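Local coordinates for protein endo-beta-1,2-glucanase (Talaromyces funiculosus, PDB 6IMV) that hydrolyses internal beta-1,2-glucosidic linkages of beta-1,2-glucan as an endo-acting glycoside hydrolase and binds the disaccharide sophorose, at residues A[85-90]-A[121-126]; A[115-120]-A[189-194]; A[126-131]-A[196-201]; A[138-143]-A[168-173]. One frame throughout, in Å; residues are numbered along the deposited sequence.

Interaction 1. Residues A[85-90]-A[121-126]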
# COMPACT_ATOMS: atom_id res chain seq x y z
N LEU A 85 4.33 4.01 1.52
CA LEU A 85 3.21 4.88 1.13
C LEU A 85 3.61 6.36 1.27
O LEU A 85 3.28 7.17 0.40
CB LEU A 85 1.97 4.54 1.95
CG LEU A 85 1.36 3.16 1.67
CD1 LEU A 85 0.24 2.84 2.65
CD2 LEU A 85 0.84 3.07 0.24
N GLN A 86 4.33 6.68 2.34
CA GLN A 86 4.80 8.02 2.62
C GLN A 86 5.85 8.43 1.57
O GLN A 86 5.79 9.52 1.01
CB GLN A 86 5.36 8.06 4.04
CG GLN A 86 5.89 9.41 4.49
CD GLN A 86 6.52 9.34 5.86
OE1 GLN A 86 6.89 8.26 6.33
NE2 GLN A 86 6.67 10.48 6.49
N VAL A 87 6.78 7.52 1.29
CA VAL A 87 7.87 7.80 0.36
C VAL A 87 7.31 7.99 -1.06
O VAL A 87 7.74 8.92 -1.76
CB VAL A 87 8.97 6.72 0.44
CG1 VAL A 87 9.93 6.78 -0.74
CG2 VAL A 87 9.74 6.83 1.76
N MET A 88 6.36 7.14 -1.46
CA MET A 88 5.74 7.25 -2.79
C MET A 88 5.08 8.63 -2.93
O MET A 88 5.21 9.28 -3.98
CB MET A 88 4.71 6.14 -3.02
CG MET A 88 5.32 4.82 -3.41
SD MET A 88 4.09 3.57 -3.87
CE MET A 88 3.60 2.98 -2.26
N LEU A 89 4.36 9.07 -1.89
CA LEU A 89 3.72 10.39 -1.89
C LEU A 89 4.79 11.47 -2.08
O LEU A 89 4.61 12.39 -2.88
CB LEU A 89 2.97 10.57 -0.57
CG LEU A 89 2.14 11.84 -0.36
CD1 LEU A 89 2.98 12.99 0.14
CD2 LEU A 89 1.36 12.25 -1.59
N TYR A 90 5.90 11.34 -1.34
CA TYR A 90 6.99 12.32 -1.38
C TYR A 90 7.69 12.32 -2.75
O TYR A 90 8.20 13.36 -3.16
CB TYR A 90 8.00 12.08 -0.26
CG TYR A 90 7.49 12.33 1.14
CD1 TYR A 90 6.39 13.13 1.39
CD2 TYR A 90 8.13 11.76 2.22
CE1 TYR A 90 5.94 13.34 2.69
CE2 TYR A 90 7.70 11.96 3.52
CZ TYR A 90 6.60 12.76 3.76
OH TYR A 90 6.18 12.94 5.04
N ASP A 121 15.02 13.92 4.38
CA ASP A 121 16.35 14.15 4.93
C ASP A 121 16.38 13.70 6.39
O ASP A 121 17.22 12.91 6.79
CB ASP A 121 16.76 15.62 4.77
CG ASP A 121 18.21 15.87 5.17
OD1 ASP A 121 18.59 15.40 6.24
OD2 ASP A 121 18.94 16.49 4.40
N THR A 122 15.43 14.20 7.18
CA THR A 122 15.29 13.81 8.59
C THR A 122 15.12 12.29 8.69
O THR A 122 15.76 11.65 9.53
CB THR A 122 14.10 14.52 9.26
OG1 THR A 122 14.27 15.92 9.04
CG2 THR A 122 14.00 14.25 10.74
N LYS A 123 14.27 11.72 7.83
CA LYS A 123 13.95 10.28 7.84
C LYS A 123 15.23 9.46 7.62
O LYS A 123 15.46 8.52 8.37
CB LYS A 123 12.92 9.93 6.77
CG LYS A 123 12.59 8.45 6.63
CD LYS A 123 11.72 8.12 5.43
CE LYS A 123 10.31 8.69 5.51
NZ LYS A 123 9.59 8.23 6.72
N LEU A 124 16.03 9.84 6.62
CA LEU A 124 17.25 9.10 6.29
C LEU A 124 18.19 9.07 7.51
O LEU A 124 18.77 8.04 7.81
CB LEU A 124 17.96 9.74 5.09
CG LEU A 124 19.24 9.01 4.66
CD1 LEU A 124 18.99 7.52 4.42
CD2 LEU A 124 19.83 9.64 3.41
N GLN A 125 18.33 10.22 8.17
CA GLN A 125 19.17 10.32 9.38
C GLN A 125 18.73 9.24 10.39
O GLN A 125 19.57 8.52 10.93
CB GLN A 125 19.12 11.73 9.97
CG GLN A 125 19.78 12.78 9.09
CD GLN A 125 19.72 14.17 9.67
OE1 GLN A 125 20.02 14.41 10.83
NE2 GLN A 125 19.34 15.13 8.83
N THR A 126 17.42 9.10 10.59
CA THR A 126 16.84 8.14 11.53
C THR A 126 17.13 6.70 11.08
O THR A 126 17.50 5.85 11.92
CB THR A 126 15.34 8.38 11.71
OG1 THR A 126 15.17 9.76 12.07
CG2 THR A 126 14.73 7.47 12.74
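Two neighbouring helices of the catalytic domain, 80-94 and 112-133, are joined in the protein interior by a polar bond between Lys123 and Gln86. Their backbones stay well apart, with Val87 CA and Lys123 CA 10.0 Å from each other, and the two long side chains bridge the gap by reaching in from opposite directions. Lys123 leaves its helix with CG turned away from the backbone N (chi1 176°), then bends at its last two torsions, which carries the ammonium group to the amide oxygen of Gln86. Its NZ donates to Gln86 OE1 over 2.7 Å, approaching from above the carbonyl plane and 57° out of it. Gln86 runs out almost fully extended, and the other end of its amide is held as well: NE2 donates to Tyr90 OH at 2.9 Å, nearly straight at 166° and close to the amide plane. With a donor on OE1 and an acceptor on NE2, the amide has its rotation fixed. The architecture is consistent with the (alpha/alpha)6 barrel of this glycoside hydrolase family, and the side chain of Gln86 lies about 12 Å from a bound glucose unit. Burying the ammonium group is probably made affordable by its further partners, a salt bridge to Glu83 and a hydrogen bond to Gly56 O. Tyr90 OH in turn meets His45 NE2, extending the polar chain. The backbone Gln86 O stands 3.3 Å above one face of the Tyr90 ring, near its rim. Beside this network, Val87 CG2 packs on the aliphatic Lys123 CE at 4.2 Å.

Interaction 2. Residues A[115-120]-A[189-194]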
# COMPACT_ATOMS: atom_id res chain seq x y z
N ILE A 115 8.94 20.51 1.52
CA ILE A 115 8.40 19.73 2.63
C ILE A 115 8.82 18.25 2.48
O ILE A 115 9.36 17.67 3.42
CB ILE A 115 6.87 19.88 2.75
CG1 ILE A 115 6.48 21.31 3.15
CG2 ILE A 115 6.30 18.87 3.73
CD1 ILE A 115 5.01 21.65 2.91
N ALA A 116 8.61 17.68 1.29
CA ALA A 116 9.01 16.29 1.03
C ALA A 116 10.52 16.11 1.26
O ALA A 116 10.95 15.15 1.93
CB ALA A 116 8.62 15.89 -0.37
N ALA A 117 11.34 17.03 0.72
CA ALA A 117 12.80 16.94 0.81
C ALA A 117 13.24 16.98 2.28
O ALA A 117 14.07 16.19 2.72
CB ALA A 117 13.45 18.05 0.00
N SER A 118 12.67 17.91 3.03
CA SER A 118 13.02 18.10 4.44
C SER A 118 12.73 16.84 5.26
O SER A 118 13.59 16.39 6.05
CB SER A 118 12.32 19.29 4.99
OG SER A 118 12.50 19.35 6.38
N ILE A 119 11.54 16.26 5.10
CA ILE A 119 11.14 15.10 5.89
C ILE A 119 12.02 13.90 5.49
O ILE A 119 12.45 13.13 6.34
CB ILE A 119 9.63 14.81 5.76
CG1 ILE A 119 8.79 15.94 6.35
CG2 ILE A 119 9.30 13.48 6.41
CD1 ILE A 119 7.34 15.94 5.92
N MET A 120 12.29 13.75 4.19
CA MET A 120 13.07 12.60 3.70
C MET A 120 14.53 12.70 4.18
O MET A 120 15.18 11.67 4.39
CB MET A 120 13.02 12.51 2.17
CG MET A 120 11.72 11.93 1.66
SD MET A 120 11.51 10.20 2.15
CE MET A 120 12.57 9.36 0.97
N ILE A 189 19.18 16.54 -5.52
CA ILE A 189 20.06 15.51 -6.09
C ILE A 189 20.96 14.93 -4.99
O ILE A 189 21.15 13.71 -4.93
CB ILE A 189 20.87 16.05 -7.29
CG1 ILE A 189 19.99 16.21 -8.53
CG2 ILE A 189 22.08 15.16 -7.58
CD1 ILE A 189 20.54 17.16 -9.57
N ASP A 190 21.53 15.80 -4.16
CA ASP A 190 22.39 15.39 -3.03
C ASP A 190 21.61 14.48 -2.07
O ASP A 190 22.13 13.47 -1.62
CB ASP A 190 22.94 16.59 -2.27
CG ASP A 190 23.98 17.39 -3.04
OD1 ASP A 190 24.48 16.88 -4.07
OD2 ASP A 190 24.28 18.51 -2.60
N LEU A 191 20.38 14.89 -1.71
CA LEU A 191 19.49 14.08 -0.88
C LEU A 191 19.29 12.70 -1.53
O LEU A 191 19.38 11.68 -0.85
CB LEU A 191 18.15 14.80 -0.69
CG LEU A 191 17.09 14.04 0.12
CD1 LEU A 191 17.60 13.68 1.51
CD2 LEU A 191 15.80 14.85 0.22
N ALA A 192 19.04 12.70 -2.85
CA ALA A 192 18.77 11.49 -3.62
C ALA A 192 19.95 10.53 -3.54
O ALA A 192 19.76 9.32 -3.42
CB ALA A 192 18.46 11.84 -5.06
N LYS A 193 21.17 11.07 -3.63
CA LYS A 193 22.40 10.25 -3.66
C LYS A 193 22.64 9.61 -2.29
O LYS A 193 23.13 8.49 -2.22
CB LYS A 193 23.59 11.09 -4.12
CG LYS A 193 23.63 11.31 -5.63
CD LYS A 193 24.63 12.36 -6.06
CE LYS A 193 24.70 12.51 -7.56
NZ LYS A 193 25.91 13.27 -7.98
N LYS A 194 22.26 10.30 -1.21
CA LYS A 194 22.34 9.72 0.14
C LYS A 194 21.34 8.56 0.27
O LYS A 194 21.66 7.54 0.85
CB LYS A 194 22.09 10.80 1.19
CG LYS A 194 23.11 11.93 1.22
CD LYS A 194 22.69 13.06 2.13
CE LYS A 194 23.56 14.28 2.01
NZ LYS A 194 23.21 15.28 3.04
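Leu191 swings its CG away from the backbone N and past its carbonyl carbon (chi1 178°), and with chi2 at 58° it stands out from its helix and lays its forked end against Ala117 and Met120. The CD2 branch does most of the touching. It comes within 3.3 Å of the carbonyl Ala117 O and lies 3.7 Å from Ala117 CA. On the flanks of the same methyl are Ala117 CB at 4.0 Å and Met120 CB at 4.1 Å, two side chains that lie three residues apart and therefore on the same surface of the helix. The second branch, CD1, turns to the backbone and reaches Met120 C at 4.2 Å. One leucine thus wedges against the backbone of helix 112-133, and the small alanine probably allows this approach: Ala117 CA and Leu191 CA are 7.5 Å apart. Met120 offers only the root of its side chain here. Its CG points away from the carbonyl carbon (chi1 -77°), and further bends at chi2 and chi3 take the thioether away from Leu191. The side chains meet through carbon alone, and the leucine methyl also rests against a backbone carbonyl oxygen. A turn further along its helix Trp195 donates from NE1 to Met120 O, adding a polar tie between the same two helices. Phe176 of helix 163-182 packs on both Met120 and Leu191, bringing a third helix to the contact, while Met120 also touches Val87 and Tyr90 of helix 80-94, and Ala192 meets Ala180 where helices 186-210 and 163-182 lie together.

Interaction 3. Residues A[126-131]-A[196-201]. With NAG (2-acetamido-2-deoxy-beta-D-glucopyranose), chain F.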
# COMPACT_ATOMS: atom_id res chain seq x y z
N THR A 126 17.42 9.10 10.59
CA THR A 126 16.84 8.14 11.53
C THR A 126 17.13 6.70 11.08
O THR A 126 17.50 5.85 11.92
CB THR A 126 15.34 8.38 11.71
OG1 THR A 126 15.17 9.76 12.07
CG2 THR A 126 14.73 7.47 12.74
N TYR A 127 16.94 6.42 9.78
CA TYR A 127 17.25 5.11 9.20
C TYR A 127 18.71 4.73 9.52
O TYR A 127 18.98 3.58 9.86
CB TYR A 127 17.07 5.11 7.67
CG TYR A 127 15.67 4.88 7.14
CD1 TYR A 127 14.54 5.41 7.75
CD2 TYR A 127 15.49 4.20 5.95
CE1 TYR A 127 13.28 5.22 7.22
CE2 TYR A 127 14.24 3.99 5.40
CZ TYR A 127 13.12 4.51 6.03
OH TYR A 127 11.90 4.30 5.47
N LEU A 128 19.62 5.70 9.39
CA LEU A 128 21.06 5.45 9.52
C LEU A 128 21.44 5.22 11.00
O LEU A 128 22.28 4.37 11.28
CB LEU A 128 21.85 6.61 8.90
CG LEU A 128 21.75 6.75 7.37
CD1 LEU A 128 22.76 7.77 6.85
CD2 LEU A 128 21.95 5.43 6.64
N ARG A 129 20.82 5.96 11.93
CA ARG A 129 21.01 5.75 13.38
C ARG A 129 20.51 4.34 13.76
O ARG A 129 21.12 3.66 14.58
CB ARG A 129 20.27 6.81 14.21
CG ARG A 129 20.85 8.21 14.12
CD ARG A 129 20.32 9.14 15.21
NE ARG A 129 18.86 9.20 15.29
CZ ARG A 129 18.08 9.97 14.52
NH1 ARG A 129 18.61 10.75 13.59
NH2 ARG A 129 16.77 9.97 14.70
N PHE A 130 19.39 3.92 13.16
CA PHE A 130 18.84 2.59 13.41
C PHE A 130 19.82 1.51 12.93
O PHE A 130 20.04 0.51 13.61
CB PHE A 130 17.49 2.40 12.71
CG PHE A 130 16.90 1.03 12.94
CD1 PHE A 130 16.31 0.72 14.15
CD2 PHE A 130 16.97 0.05 11.96
CE1 PHE A 130 15.78 -0.55 14.37
CE2 PHE A 130 16.44 -1.21 12.18
CZ PHE A 130 15.84 -1.51 13.39
N ASN A 131 20.37 1.69 11.72
CA ASN A 131 21.31 0.75 11.15
C ASN A 131 22.55 0.60 12.05
O ASN A 131 23.06 -0.50 12.26
CB ASN A 131 21.71 1.16 9.73
CG ASN A 131 22.77 0.27 9.13
OD1 ASN A 131 22.59 -0.95 9.05
ND2 ASN A 131 23.86 0.88 8.71
N GLN A 196 20.32 6.82 -2.29
CA GLN A 196 20.87 5.80 -3.19
C GLN A 196 21.85 4.92 -2.39
O GLN A 196 21.84 3.69 -2.51
CB GLN A 196 21.49 6.43 -4.44
CG GLN A 196 22.09 5.43 -5.42
CD GLN A 196 21.09 4.79 -6.36
OE1 GLN A 196 20.30 5.46 -7.03
NE2 GLN A 196 21.13 3.46 -6.44
N THR A 197 22.68 5.55 -1.55
CA THR A 197 23.64 4.85 -0.69
C THR A 197 22.90 3.89 0.25
O THR A 197 23.32 2.73 0.42
CB THR A 197 24.52 5.85 0.07
OG1 THR A 197 25.20 6.58 -0.95
CG2 THR A 197 25.52 5.20 1.00
N TRP A 198 21.84 4.37 0.90
CA TRP A 198 21.04 3.53 1.80
C TRP A 198 20.49 2.34 1.02
O TRP A 198 20.63 1.19 1.41
CB TRP A 198 19.92 4.33 2.50
CG TRP A 198 19.02 3.45 3.31
CD1 TRP A 198 19.21 3.04 4.60
CD2 TRP A 198 17.83 2.79 2.85
NE1 TRP A 198 18.23 2.16 4.97
CE2 TRP A 198 17.36 2.00 3.92
CE3 TRP A 198 17.11 2.78 1.64
CZ2 TRP A 198 16.20 1.23 3.82
CZ3 TRP A 198 15.97 2.02 1.55
CH2 TRP A 198 15.53 1.25 2.63
N MET A 199 19.85 2.63 -0.12
CA MET A 199 19.18 1.63 -0.94
C MET A 199 20.18 0.60 -1.45
O MET A 199 19.90 -0.61 -1.46
CB MET A 199 18.49 2.31 -2.13
CG MET A 199 17.57 1.42 -2.89
SD MET A 199 16.75 2.30 -4.24
CE MET A 199 18.13 2.57 -5.35
N ASP A 200 21.36 1.08 -1.86
CA ASP A 200 22.40 0.22 -2.44
C ASP A 200 22.93 -0.75 -1.38
O ASP A 200 23.30 -1.88 -1.71
CB ASP A 200 23.55 1.03 -3.06
CG ASP A 200 23.21 1.68 -4.39
OD1 ASP A 200 22.20 1.28 -4.99
OD2 ASP A 200 23.95 2.59 -4.81
N TYR A 201 22.96 -0.33 -0.11
CA TYR A 201 23.49 -1.18 0.95
C TYR A 201 22.62 -2.44 1.09
O TYR A 201 23.15 -3.55 1.31
CB TYR A 201 23.62 -0.41 2.26
CG TYR A 201 24.09 -1.27 3.40
CD1 TYR A 201 25.35 -1.84 3.40
CD2 TYR A 201 23.25 -1.56 4.46
CE1 TYR A 201 25.78 -2.66 4.43
CE2 TYR A 201 23.66 -2.36 5.51
CZ TYR A 201 24.93 -2.91 5.49
OH TYR A 201 25.31 -3.72 6.52
C1 NAG F . 24.95 0.16 8.13
C2 NAG F . 25.70 1.00 7.13
C3 NAG F . 26.89 0.23 6.60
C4 NAG F . 27.77 -0.27 7.74
C5 NAG F . 26.89 -1.04 8.71
C6 NAG F . 27.64 -1.60 9.91
C7 NAG F . 24.61 2.56 5.58
C8 NAG F . 23.63 2.65 4.45
N2 NAG F . 24.80 1.34 6.05
O3 NAG F . 27.62 1.07 5.72
O4 NAG F . 28.80 -1.14 7.24
O5 NAG F . 25.87 -0.15 9.16
O6 NAG F . 27.64 -0.59 10.93
O7 NAG F . 25.18 3.53 6.00
O HOH W 1 18.78 1.44 7.80
O HOH W 2 24.08 -3.33 8.71
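An N-linked sugar grows from Asn131 and lies across the ring of Tyr201 on a neighbouring helix, so that carbohydrate touches side chains of both helices. Asn131 ND2 is bonded covalently to C1 of the N-acetylglucosamine (1.4 Å), whose N2 lies over one face of the Tyr201 ring, 3.7 Å from Tyr201 CD2. A chi1 of 177° points Tyr201 away from its own backbone N and sends the ring across toward the other helix. A water links the polar ends, donating to Asn131 OD1 at 2.8 Å and accepting from Tyr201 OH. Replacing Tyr201 by a serine would remove the aromatic platform and probably leave the sugar freer to swing and this water short of a partner. The packing belongs to helices 112-133 and 186-210, two neighbours far from the centre of the chain in a helical domain consistent with an (alpha/alpha)6 barrel; the two short segments run in broadly the same direction, at 38°, with axes 11.6 Å apart. Between them Tyr127 and Trp198 form a T-shaped pair. The edge of Tyr127 meets the face of the indole, CD2 standing 3.5 Å from Trp198 CE2 and the planes inclined at 65°. Tyr127 OH has its own partner in Glu83. In the plane of the indole, a second water accepts from Trp198 NE1 and donates to Tyr127 O, each at 3.0 Å. Leu128 CD2 touches the indole edge at Trp198 CD1 (4.2 Å) and also borders the acetamido group of the sugar, whose methyl C8 packs close to Trp198 CA.

Interaction 4. Residues A[138-143]-A[168-173]. With BGC (beta-D-glucopyranose), chain D.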
# COMPACT_ATOMS: atom_id res chain seq x y z
N GLY A 138 20.77 -5.50 8.53
CA GLY A 138 21.41 -5.36 7.21
C GLY A 138 20.81 -4.23 6.37
O GLY A 138 20.83 -4.32 5.15
N GLY A 139 20.29 -3.19 7.03
CA GLY A 139 19.77 -1.99 6.37
C GLY A 139 18.27 -2.05 6.07
O GLY A 139 17.70 -1.09 5.53
N PHE A 140 17.63 -3.17 6.44
CA PHE A 140 16.20 -3.37 6.34
C PHE A 140 15.55 -2.93 7.66
O PHE A 140 16.25 -2.75 8.67
CB PHE A 140 15.90 -4.84 6.05
CG PHE A 140 16.46 -5.33 4.74
CD1 PHE A 140 15.81 -5.05 3.55
CD2 PHE A 140 17.63 -6.07 4.70
CE1 PHE A 140 16.31 -5.51 2.35
CE2 PHE A 140 18.13 -6.53 3.49
CZ PHE A 140 17.47 -6.25 2.32
N LEU A 141 14.23 -2.79 7.64
CA LEU A 141 13.48 -2.35 8.82
C LEU A 141 12.52 -3.45 9.27
O LEU A 141 11.75 -3.98 8.47
CB LEU A 141 12.69 -1.08 8.49
CG LEU A 141 13.50 0.14 8.07
CD1 LEU A 141 12.56 1.29 7.73
CD2 LEU A 141 14.49 0.55 9.14
N PRO A 142 12.49 -3.76 10.58
CA PRO A 142 11.44 -4.58 11.17
C PRO A 142 10.21 -3.68 11.38
O PRO A 142 10.26 -2.53 11.02
CB PRO A 142 12.06 -4.99 12.50
CG PRO A 142 12.82 -3.75 12.91
CD PRO A 142 13.39 -3.22 11.61
N TRP A 143 9.15 -4.21 11.99
CA TRP A 143 8.17 -3.34 12.65
C TRP A 143 8.88 -2.61 13.79
O TRP A 143 9.65 -3.22 14.53
CB TRP A 143 6.97 -4.14 13.15
CG TRP A 143 6.04 -4.60 12.07
CD1 TRP A 143 6.28 -5.58 11.15
CD2 TRP A 143 4.72 -4.10 11.80
NE1 TRP A 143 5.19 -5.72 10.33
CE2 TRP A 143 4.23 -4.83 10.69
CE3 TRP A 143 3.91 -3.12 12.37
CZ2 TRP A 143 2.97 -4.59 10.15
CZ3 TRP A 143 2.66 -2.89 11.84
CH2 TRP A 143 2.20 -3.61 10.74
N GLU A 168 8.35 -3.37 -0.60
CA GLU A 168 7.52 -2.19 -0.87
C GLU A 168 8.34 -0.91 -0.70
O GLU A 168 8.30 -0.04 -1.57
CB GLU A 168 6.27 -2.19 0.01
CG GLU A 168 5.33 -3.34 -0.30
CD GLU A 168 4.17 -3.53 0.67
OE1 GLU A 168 4.27 -3.05 1.81
OE2 GLU A 168 3.17 -4.15 0.27
N LEU A 169 9.08 -0.80 0.41
CA LEU A 169 9.85 0.40 0.70
C LEU A 169 10.94 0.62 -0.35
O LEU A 169 11.17 1.76 -0.78
CB LEU A 169 10.47 0.27 2.10
CG LEU A 169 11.40 1.40 2.53
CD1 LEU A 169 10.75 2.77 2.39
CD2 LEU A 169 11.87 1.18 3.96
N LEU A 170 11.62 -0.45 -0.76
CA LEU A 170 12.81 -0.32 -1.60
C LEU A 170 12.46 0.28 -2.97
O LEU A 170 13.15 1.18 -3.45
CB LEU A 170 13.50 -1.68 -1.71
CG LEU A 170 14.27 -2.08 -0.46
CD1 LEU A 170 14.60 -3.56 -0.48
CD2 LEU A 170 15.52 -1.24 -0.31
N TRP A 171 11.37 -0.19 -3.59
CA TRP A 171 10.96 0.34 -4.90
C TRP A 171 10.39 1.76 -4.73
O TRP A 171 10.47 2.56 -5.66
CB TRP A 171 10.01 -0.61 -5.63
CG TRP A 171 10.70 -1.86 -6.10
CD1 TRP A 171 10.60 -3.10 -5.55
CD2 TRP A 171 11.65 -1.98 -7.18
NE1 TRP A 171 11.40 -3.98 -6.22
CE2 TRP A 171 12.05 -3.33 -7.23
CE3 TRP A 171 12.18 -1.08 -8.11
CZ2 TRP A 171 12.96 -3.80 -8.17
CZ3 TRP A 171 13.09 -1.54 -9.04
CH2 TRP A 171 13.47 -2.89 -9.07
N ALA A 172 9.83 2.07 -3.56
CA ALA A 172 9.35 3.44 -3.30
C ALA A 172 10.54 4.40 -3.26
O ALA A 172 10.50 5.49 -3.84
CB ALA A 172 8.53 3.49 -2.04
N VAL A 173 11.61 3.99 -2.58
CA VAL A 173 12.84 4.78 -2.47
C VAL A 173 13.49 4.92 -3.85
O VAL A 173 13.99 5.99 -4.19
CB VAL A 173 13.81 4.19 -1.42
CG1 VAL A 173 15.20 4.80 -1.52
CG2 VAL A 173 13.26 4.36 -0.01
C2 BGC D . 1.93 -8.18 6.23
C3 BGC D . 3.20 -7.47 6.68
C4 BGC D . 3.90 -8.29 7.77
C5 BGC D . 4.16 -9.69 7.22
C6 BGC D . 4.82 -10.65 8.19
C1 BGC D . 2.25 -9.61 5.81
O2 BGC D . 1.38 -7.53 5.09
O3 BGC D . 2.92 -6.17 7.19
O4 BGC D . 5.12 -7.67 8.11
O5 BGC D . 2.93 -10.30 6.84
O6 BGC D . 4.01 -10.78 9.34
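Phe140 and Leu141 each meet one leucine of helix 163-182, and in both pairs the side chains cross at about a right angle. Leu170 CD1 comes up to the edge of the Phe140 ring, 3.8 Å from CE1 and near the ring plane. Next to it Leu141 CD1 meets Leu169 CD2, also at 3.8 Å. The turn of the helix between them, together with their different chi1 values (176° for Leu169, -75° for Leu170), sends the two leucines to different residues of the loop. A second layer fixes these side chains: Tyr127 packs on both Leu141 and Leu169, while Phe210 makes an edge-to-face pair with Phe140. The backbone is held too, by hydrogen bonds from Asn166 ND2 to Leu141 O and between Gly138 O and Thr205 OG1, and the backbone angles of Gly139 call for glycine. Farther along, Trp143 NE1 donates almost straight (176°) to O4 of a bound glucose at 3.0 Å, the oxygen lying at the indole edge. With a phenylalanine in its place the indole N-H would be gone, and O4 would probably lose this donor. Trp157 meets the ring of Trp143, and Asp165 binds the same sugar. The loop thus carries a saccharide-binding tryptophan from the helical core to the pocket, an arrangement consistent with the glucan-binding cleft of an (alpha/alpha)6-barrel hydrolase.

Overall arrangement
Helix 112-133 takes part in interactions 1, 2 and 3, and helix 186-210 in 2 and 3, while interaction 4 uses helix 163-182 and the loop following helix 112-133. Interactions 1 and 4 lie deeper, about 15 and 13 Å from the centre of the chain, and their touching residues are all buried; 2 and 3, both about 22 Å out, include partly exposed ones (Ala117; Leu128 and Tyr201). The chemistry differs from contact to contact: a charged lysine bound in the interior in 1, a leucine packed on alanine, methionine and backbone in 2, aromatic rings, waters and a bordering glycan in 3, and hydrophobic loop packing beside the glucose pocket in 4.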